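Xylan esterase, putative, AXE2C (Cellvibrio japonicus, PDB 2WAA) removes acetyl groups from acetylated xylan and glucomannan, contributing to the breakdown of plant cell wall polysaccharides. Local coordinates at residues L130-S141 with L175-G185. Numbering follows the deposited sequence.
Sequences LPQRKILVLGDS and LDAQVQLVCWG. With ACT (acetate ion), chain C.
Gln178 reaches across to the entry of strand 133-139, where its NE2 donates to Pro131 O over 3.0 Å. The N-H...O angle of 171° and an acceptor lying in the amide plane identify a straight bond that fixes the rotation of the carboxamide. The Leu130 side chain crosses that of Gln178 at about a right angle, its CD1 3.5 Å from Gln178 OE1, while Lys134 runs alongside Gln178, pointing the same way. At the same end Arg133, its chain extended from CG to NE, presents a guanidinium edge to the carbonyl of Leu175. Arg133 NH1 donates to Leu175 O over 2.9 Å, from above the carbonyl plane rather than along a lone pair.

From there strands 133-139 and 177-183 run parallel, their axes 24° apart, with backbone bonds continuing to Trp184 N and Gly139 O. On the face toward helix 167-174, Ile135 CD1 meets Ala177 CB at 3.5 Å, and, with Val137 CG1 anti to the backbone N (chi1 -172°), Val137 CG2 meets Val179 CG2 at 3.8 Å. Across the sheet, Leu136 CD1 and Leu138 CD2 converge on Val182, the former 3.6 Å from Val182 CG2.

These strands and helix 167-174 form a beta-alpha-beta unit of the SGNH-hydrolase fold. Beyond Gly139 the chain delivers Ser141, the inferred nucleophile, whose backbone N donates to acetate OXT at 3.0 Å. Gly186 N and Asn236 ND2 also bind this acetate, consistent with an oxyanion hole. The chemistry thus changes along the pair: side-chain amide and guanidinium bonds at the entry, apolar packing between, and, past the end of the sheet, the Ser141 N-H directed at an anion.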
loop_
_atom_site.group_PDB
_atom_site.type_symbol
_atom_site.label_atom_id
_atom_site.label_comp_id
_atom_site.label_asym_id
_atom_site.label_seq_id
_atom_site.Cartn_x
_atom_site.Cartn_y
_atom_site.Cartn_z
ATOM N N LEU A 130 -11.012 -8.472 -10.055
ATOM C CA LEU A 130 -10.849 -7.945 -8.696
ATOM C C LEU A 130 -12.199 -7.767 -8.002
ATOM O O LEU A 130 -13.234 -7.587 -8.659
ATOM C CB LEU A 130 -10.153 -6.567 -8.792
ATOM C CG LEU A 130 -8.694 -6.556 -9.352
ATOM C CD1 LEU A 130 -8.232 -5.086 -9.452
ATOM C CD2 LEU A 130 -7.738 -7.408 -8.534
ATOM N N PRO A 131 -12.195 -7.718 -6.642
ATOM C CA PRO A 131 -13.448 -7.420 -5.901
ATOM C C PRO A 131 -14.100 -6.104 -6.282
ATOM O O PRO A 131 -13.415 -5.175 -6.734
ATOM C CB PRO A 131 -12.966 -7.353 -4.443
ATOM C CG PRO A 131 -11.803 -8.290 -4.421
ATOM C CD PRO A 131 -11.079 -8.018 -5.735
ATOM N N GLN A 132 -15.414 -5.986 -6.087
ATOM C CA GLN A 132 -16.043 -4.704 -6.345
ATOM C C GLN A 132 -15.683 -3.630 -5.296
ATOM O O GLN A 132 -15.501 -2.436 -5.646
ATOM C CB GLN A 132 -17.557 -4.858 -6.400
ATOM C CG GLN A 132 -18.057 -5.704 -7.581
ATOM C CD GLN A 132 -17.883 -4.999 -8.876
ATOM O OE1 GLN A 132 -18.431 -3.917 -9.083
ATOM N NE2 GLN A 132 -17.093 -5.573 -9.755
ATOM N N ARG A 133 -15.646 -4.029 -4.030
ATOM C CA ARG A 133 -15.380 -3.079 -2.939
ATOM C C ARG A 133 -13.946 -2.570 -3.043
ATOM O O ARG A 133 -13.060 -3.328 -3.418
ATOM C CB ARG A 133 -15.521 -3.786 -1.601
ATOM C CG ARG A 133 -16.980 -4.056 -1.190
ATOM C CD ARG A 133 -16.954 -4.869 0.061
ATOM N NE ARG A 133 -18.332 -5.173 0.457
ATOM C CZ ARG A 133 -18.643 -6.071 1.389
ATOM N NH1 ARG A 133 -17.692 -6.736 2.038
ATOM N NH2 ARG A 133 -19.925 -6.291 1.672
ATOM N N LYS A 134 -13.731 -1.290 -2.755
ATOM C CA LYS A 134 -12.419 -0.651 -2.905
ATOM C C LYS A 134 -12.097 0.135 -1.627
ATOM O O LYS A 134 -12.922 0.932 -1.186
ATOM C CB LYS A 134 -12.484 0.335 -4.053
ATOM C CG LYS A 134 -12.462 -0.410 -5.406
ATOM C CD LYS A 134 -12.728 0.560 -6.566
ATOM C CE LYS A 134 -12.969 -0.224 -7.847
ATOM N NZ LYS A 134 -14.305 -1.026 -7.772
ATOM N N ILE A 135 -10.906 -0.093 -1.067
ATOM C CA ILE A 135 -10.442 0.655 0.085
ATOM C C ILE A 135 -9.135 1.380 -0.313
ATOM O O ILE A 135 -8.330 0.859 -1.076
ATOM C CB ILE A 135 -10.135 -0.303 1.213
ATOM C CG1 ILE A 135 -11.417 -1.043 1.655
ATOM C CG2 ILE A 135 -9.507 0.424 2.417
ATOM C CD1 ILE A 135 -11.087 -2.291 2.478
ATOM N N LEU A 136 -8.952 2.552 0.264
ATOM C CA LEU A 136 -7.718 3.326 0.188
ATOM C C LEU A 136 -7.256 3.504 1.649
ATOM O O LEU A 136 -7.998 4.029 2.453
ATOM C CB LEU A 136 -8.027 4.707 -0.418
ATOM C CG LEU A 136 -6.858 5.716 -0.283
ATOM C CD1 LEU A 136 -5.588 5.256 -1.015
ATOM C CD2 LEU A 136 -7.364 7.034 -0.905
ATOM N N VAL A 137 -6.010 3.149 1.959
ATOM C CA VAL A 137 -5.460 3.358 3.309
ATOM C C VAL A 137 -4.323 4.386 3.188
ATOM O O VAL A 137 -3.379 4.183 2.424
ATOM C CB VAL A 137 -4.890 2.082 3.903
ATOM C CG1 VAL A 137 -4.510 2.291 5.397
ATOM C CG2 VAL A 137 -5.914 0.922 3.794
ATOM N N LEU A 138 -4.416 5.445 3.979
ATOM C CA LEU A 138 -3.418 6.547 3.950
ATOM C C LEU A 138 -2.636 6.504 5.268
ATOM O O LEU A 138 -3.229 6.365 6.357
ATOM C CB LEU A 138 -4.118 7.904 3.888
ATOM C CG LEU A 138 -5.085 8.072 2.719
ATOM C CD1 LEU A 138 -5.882 9.384 2.781
ATOM C CD2 LEU A 138 -4.351 7.944 1.410
ATOM N N GLY A 139 -1.326 6.645 5.211
ATOM C CA GLY A 139 -0.617 6.623 6.472
ATOM C C GLY A 139 0.899 6.701 6.352
ATOM O O GLY A 139 1.449 7.211 5.381
ATOM N N ASP A 140 1.546 6.170 7.370
ATOM C CA ASP A 140 2.991 6.211 7.474
ATOM C C ASP A 140 3.563 4.787 7.386
ATOM O O ASP A 140 2.951 3.927 6.775
ATOM C CB ASP A 140 3.359 6.935 8.785
ATOM C CG ASP A 140 2.693 6.308 10.033
ATOM O OD1 ASP A 140 2.491 5.054 10.127
ATOM O OD2 ASP A 140 2.344 7.095 10.953
ATOM N N SER A 141 4.733 4.528 7.978
ATOM C CA SER A 141 5.398 3.238 7.740
ATOM C C SER A 141 4.629 2.029 8.241
ATOM O O SER A 141 4.848 0.934 7.711
ATOM C CB SER A 141 6.827 3.156 8.381
ATOM O OG SER A 141 6.676 3.133 9.792
ATOM N N LEU A 175 -12.433 -8.015 4.180
ATOM C CA LEU A 175 -13.608 -7.321 3.712
ATOM C C LEU A 175 -13.922 -7.583 2.222
ATOM O O LEU A 175 -14.774 -6.892 1.666
ATOM C CB LEU A 175 -13.452 -5.796 3.899
ATOM C CG LEU A 175 -13.312 -5.358 5.356
ATOM C CD1 LEU A 175 -12.998 -3.886 5.446
ATOM C CD2 LEU A 175 -14.597 -5.724 6.082
ATOM N N ASP A 176 -13.208 -8.530 1.616
ATOM C CA ASP A 176 -13.362 -8.860 0.167
ATOM C C ASP A 176 -13.286 -7.599 -0.678
ATOM O O ASP A 176 -14.189 -7.279 -1.467
ATOM C CB ASP A 176 -14.709 -9.556 -0.092
ATOM C CG ASP A 176 -14.773 -10.228 -1.476
ATOM O OD1 ASP A 176 -13.713 -10.512 -2.091
ATOM O OD2 ASP A 176 -15.895 -10.477 -1.924
ATOM N N ALA A 177 -12.191 -6.861 -0.487
ATOM C CA ALA A 177 -12.045 -5.562 -1.108
ATOM C C ALA A 177 -10.695 -5.408 -1.764
ATOM O O ALA A 177 -9.697 -6.033 -1.371
ATOM C CB ALA A 177 -12.247 -4.424 -0.087
ATOM N N GLN A 178 -10.664 -4.564 -2.797
ATOM C CA GLN A 178 -9.372 -4.086 -3.295
ATOM C C GLN A 178 -8.761 -3.148 -2.281
ATOM O O GLN A 178 -9.473 -2.576 -1.454
ATOM C CB GLN A 178 -9.585 -3.296 -4.586
ATOM C CG GLN A 178 -10.165 -4.108 -5.736
ATOM C CD GLN A 178 -10.231 -3.235 -6.951
ATOM O OE1 GLN A 178 -9.256 -2.523 -7.230
ATOM N NE2 GLN A 178 -11.322 -3.292 -7.717
ATOM N N VAL A 179 -7.447 -2.924 -2.368
ATOM C CA VAL A 179 -6.860 -1.908 -1.525
ATOM C C VAL A 179 -5.745 -1.196 -2.270
ATOM O O VAL A 179 -4.973 -1.824 -3.019
ATOM C CB VAL A 179 -6.314 -2.544 -0.210
ATOM C CG1 VAL A 179 -5.154 -3.558 -0.532
ATOM C CG2 VAL A 179 -5.867 -1.467 0.777
ATOM N N GLN A 180 -5.658 0.115 -2.099
ATOM C CA GLN A 180 -4.390 0.834 -2.385
ATOM C C GLN A 180 -3.817 1.333 -1.063
ATOM O O GLN A 180 -4.563 1.815 -0.188
ATOM C CB GLN A 180 -4.630 2.041 -3.269
ATOM C CG GLN A 180 -5.115 1.681 -4.662
ATOM C CD GLN A 180 -4.900 2.854 -5.606
ATOM O OE1 GLN A 180 -4.752 4.026 -5.176
ATOM N NE2 GLN A 180 -4.874 2.551 -6.891
ATOM N N LEU A 181 -2.505 1.187 -0.916
ATOM C CA LEU A 181 -1.784 1.759 0.222
ATOM C C LEU A 181 -1.078 3.042 -0.283
ATOM O O LEU A 181 -0.334 2.997 -1.305
ATOM C CB LEU A 181 -0.744 0.758 0.727
ATOM C CG LEU A 181 -1.277 -0.626 1.081
ATOM C CD1 LEU A 181 -0.123 -1.509 1.606
ATOM C CD2 LEU A 181 -2.461 -0.596 2.126
ATOM N N VAL A 182 -1.337 4.185 0.362
ATOM C CA VAL A 182 -0.704 5.455 -0.055
ATOM C C VAL A 182 -0.107 5.978 1.242
ATOM O O VAL A 182 -0.799 6.578 2.058
ATOM C CB VAL A 182 -1.729 6.425 -0.702
ATOM C CG1 VAL A 182 -1.129 7.851 -0.903
ATOM C CG2 VAL A 182 -2.159 5.860 -2.066
ATOM N N CYS A 183 1.170 5.681 1.442
ATOM C CA CYS A 183 1.806 5.838 2.752
ATOM C C CYS A 183 3.281 6.113 2.489
ATOM O O CYS A 183 3.817 5.760 1.424
ATOM C CB CYS A 183 1.612 4.583 3.598
ATOM S SG CYS A 183 2.023 3.053 2.645
ATOM N N TRP A 184 3.946 6.725 3.462
ATOM C CA TRP A 184 5.376 7.022 3.319
ATOM C C TRP A 184 5.997 6.993 4.703
ATOM O O TRP A 184 5.594 7.781 5.596
ATOM C CB TRP A 184 5.555 8.411 2.682
ATOM C CG TRP A 184 6.913 8.602 2.044
ATOM C CD1 TRP A 184 8.108 8.595 2.677
ATOM C CD2 TRP A 184 7.184 8.859 0.666
ATOM N NE1 TRP A 184 9.133 8.824 1.789
ATOM C CE2 TRP A 184 8.580 8.970 0.534
ATOM C CE3 TRP A 184 6.383 8.965 -0.475
ATOM C CZ2 TRP A 184 9.195 9.218 -0.687
ATOM C CZ3 TRP A 184 6.999 9.193 -1.702
ATOM C CH2 TRP A 184 8.397 9.316 -1.794
ATOM N N GLY A 185 6.970 6.120 4.911
ATOM C CA GLY A 185 7.608 6.072 6.230
ATOM C C GLY A 185 8.201 7.399 6.691
ATOM O O GLY A 185 8.829 8.137 5.911
HETATM C C ACT C . 6.868 5.671 10.826
HETATM O O ACT C . 8.097 5.367 11.027
HETATM O OXT ACT C . 6.602 6.116 9.685
HETATM C CH3 ACT C . 5.787 5.511 11.860
HETATM O O HOH W 1 -16.361 -6.862 -3.117
#